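Local coordinates for rhusiopathiae surface protein B (Erysipelothrix rhusiopathiae, PDB 3V10) that probably binds collagen at the bacterial cell surface, this chain being the collagen-binding region of a longer adhesin described by the collagen hug model, at residues Trp168-Phe173 / Trp184-Ser189. Sequence-based numbering, arbitrary orientation.
Sequences WKTGTF and WLNINS
W168 and T170 pair with N186 and W184 as antiparallel hydrogen-bonded pairs, with K169 and L185 as the non-hydrogen-bonded pair between them, in a β-hairpin whose strand axes come within 4.9 Å. The bond from W168 N to N186 O is weak at 3.3 Å, whereas N186 N reaches W168 O at 2.9 Å. On the face shared by W168, T170, W184 and N186, the amide of N186 lies stacked over the indole of W168, their planes 26° apart. N186 CB sits 3.8 Å from the centroid of the six-membered ring, almost on its normal, a CH-pi contact. W168 CG occupies the position between the backbone N and the carbonyl carbon (chi1 80°); the ring itself lies against N186, whose ND2 stands over one face, offset toward the rim. N186 ND2 also donates to W168 O at 3.0 Å, from above the carbonyl plane, and gives a second hydrogen to a water that bonds T170 OG1. Farther out, S189 OG approaches W168 CZ3 obliquely. T170 OG1 lies 3.4 Å from W184 CE3, while T172 CG2 meets the indole edge near CZ3. On the reverse face, L185 CD2 packs beside K169 NZ, which has a long, weak ion pair with D202. The hairpin supplies the edge strand 167-173 and its neighbour to a five-stranded sheet of the collagen-binding domain, and strand 260-269 continues the sheet beyond L185. With W168 O accepting two bonds from N186, and both amide hydrogens of N186 engaged, side-chain and backbone bonding together fix the amide over the indole.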
loop_
_atom_site.group_PDB
_atom_site.type_symbol
_atom_site.label_atom_id
_atom_site.label_comp_id
_atom_site.label_asym_id
_atom_site.label_seq_id
_atom_site.Cartn_x
_atom_site.Cartn_y
_atom_site.Cartn_z
ATOM N N TRP A 168 15.750 8.153 8.462
ATOM C CA TRP A 168 14.464 8.342 7.812
ATOM C C TRP A 168 13.709 7.027 7.900
ATOM O O TRP A 168 14.306 5.958 8.019
ATOM C CB TRP A 168 14.623 8.803 6.357
ATOM C CG TRP A 168 14.937 7.727 5.381
ATOM C CD1 TRP A 168 14.042 6.948 4.700
ATOM C CD2 TRP A 168 16.236 7.316 4.956
ATOM N NE1 TRP A 168 14.711 6.078 3.869
ATOM C CE2 TRP A 168 16.059 6.282 4.009
ATOM C CE3 TRP A 168 17.537 7.721 5.282
ATOM C CZ2 TRP A 168 17.137 5.646 3.383
ATOM C CZ3 TRP A 168 18.612 7.087 4.655
ATOM C CH2 TRP A 168 18.402 6.062 3.719
ATOM N N LYS A 169 12.388 7.122 7.875
ATOM C CA LYS A 169 11.542 5.949 7.965
ATOM C C LYS A 169 10.626 5.870 6.749
ATOM O O LYS A 169 10.241 6.887 6.182
ATOM C CB LYS A 169 10.710 6.023 9.245
ATOM C CG LYS A 169 9.771 7.201 9.288
ATOM C CD LYS A 169 8.364 6.761 8.977
ATOM C CE LYS A 169 7.742 6.049 10.163
ATOM N NZ LYS A 169 8.543 4.887 10.623
ATOM N N THR A 170 10.288 4.651 6.347
ATOM C CA THR A 170 9.412 4.449 5.201
ATOM C C THR A 170 8.448 3.318 5.503
ATOM O O THR A 170 8.639 2.562 6.454
ATOM C CB THR A 170 10.206 4.082 3.929
ATOM O OG1 THR A 170 10.760 2.770 4.074
ATOM C CG2 THR A 170 11.325 5.074 3.693
ATOM N N GLY A 171 7.407 3.206 4.692
ATOM C CA GLY A 171 6.434 2.154 4.909
ATOM C C GLY A 171 5.560 1.953 3.695
ATOM O O GLY A 171 5.425 2.846 2.855
ATOM N N THR A 172 4.974 0.769 3.594
ATOM C CA THR A 172 4.090 0.468 2.482
ATOM C C THR A 172 3.238 -0.738 2.841
ATOM O O THR A 172 3.439 -1.371 3.884
ATOM C CB THR A 172 4.884 0.193 1.178
ATOM O OG1 THR A 172 3.968 0.114 0.076
ATOM C CG2 THR A 172 5.680 -1.109 1.279
ATOM N N PHE A 173 2.269 -1.032 1.985
ATOM C CA PHE A 173 1.378 -2.155 2.202
ATOM C C PHE A 173 2.083 -3.443 1.821
ATOM O O PHE A 173 2.983 -3.448 0.978
ATOM C CB PHE A 173 0.101 -1.977 1.369
ATOM C CG PHE A 173 0.357 -1.696 -0.085
ATOM C CD1 PHE A 173 0.605 -2.737 -0.976
ATOM C CD2 PHE A 173 0.374 -0.387 -0.558
ATOM C CE1 PHE A 173 0.866 -2.479 -2.321
ATOM C CE2 PHE A 173 0.637 -0.116 -1.901
ATOM C CZ PHE A 173 0.884 -1.165 -2.784
ATOM N N TRP A 184 10.285 0.405 7.634
ATOM C CA TRP A 184 11.744 0.477 7.685
ATOM C C TRP A 184 12.247 1.688 8.455
ATOM O O TRP A 184 11.856 2.810 8.151
ATOM C CB TRP A 184 12.327 0.600 6.270
ATOM C CG TRP A 184 12.213 -0.610 5.413
ATOM C CD1 TRP A 184 13.175 -1.553 5.198
ATOM C CD2 TRP A 184 11.076 -1.012 4.641
ATOM N NE1 TRP A 184 12.711 -2.515 4.341
ATOM C CE2 TRP A 184 11.424 -2.211 3.982
ATOM C CE3 TRP A 184 9.797 -0.477 4.443
ATOM C CZ2 TRP A 184 10.537 -2.887 3.135
ATOM C CZ3 TRP A 184 8.912 -1.149 3.603
ATOM C CH2 TRP A 184 9.290 -2.343 2.960
ATOM N N LEU A 185 13.106 1.460 9.445
ATOM C CA LEU A 185 13.726 2.557 10.188
ATOM C C LEU A 185 15.191 2.512 9.734
ATOM O O LEU A 185 15.926 1.589 10.076
ATOM C CB LEU A 185 13.645 2.332 11.704
ATOM C CG LEU A 185 12.277 2.071 12.336
ATOM C CD1 LEU A 185 12.426 2.049 13.863
ATOM C CD2 LEU A 185 11.286 3.138 11.915
ATOM N N ASN A 186 15.609 3.498 8.948
ATOM C CA ASN A 186 16.980 3.536 8.438
ATOM C C ASN A 186 17.858 4.415 9.318
ATOM O O ASN A 186 17.830 5.637 9.207
ATOM C CB ASN A 186 16.955 4.060 7.003
ATOM C CG ASN A 186 15.986 3.287 6.131
ATOM O OD1 ASN A 186 16.299 2.196 5.656
ATOM N ND2 ASN A 186 14.793 3.833 5.940
ATOM N N ILE A 187 18.654 3.776 10.173
ATOM C CA ILE A 187 19.508 4.484 11.117
ATOM C C ILE A 187 20.980 4.523 10.741
ATOM O O ILE A 187 21.626 3.491 10.569
ATOM C CB ILE A 187 19.385 3.863 12.522
ATOM C CG1 ILE A 187 17.905 3.728 12.886
ATOM C CG2 ILE A 187 20.114 4.729 13.547
ATOM C CD1 ILE A 187 17.649 2.963 14.173
ATOM N N ASN A 188 21.496 5.739 10.631
ATOM C CA ASN A 188 22.888 5.972 10.291
ATOM C C ASN A 188 23.326 5.406 8.947
ATOM O O ASN A 188 24.268 4.612 8.873
ATOM C CB ASN A 188 23.802 5.436 11.397
ATOM C CG ASN A 188 25.185 6.046 11.339
ATOM O OD1 ASN A 188 25.449 6.904 10.496
ATOM N ND2 ASN A 188 26.072 5.616 12.229
ATOM N N SER A 189 22.639 5.815 7.884
ATOM C CA SER A 189 22.992 5.389 6.534
ATOM C C SER A 189 24.389 5.914 6.187
ATOM O O SER A 189 25.181 5.210 5.560
ATOM C CB SER A 189 21.988 5.926 5.505
ATOM O OG SER A 189 20.760 5.224 5.549
HETATM O O HOH W 1 13.511 2.536 3.651
#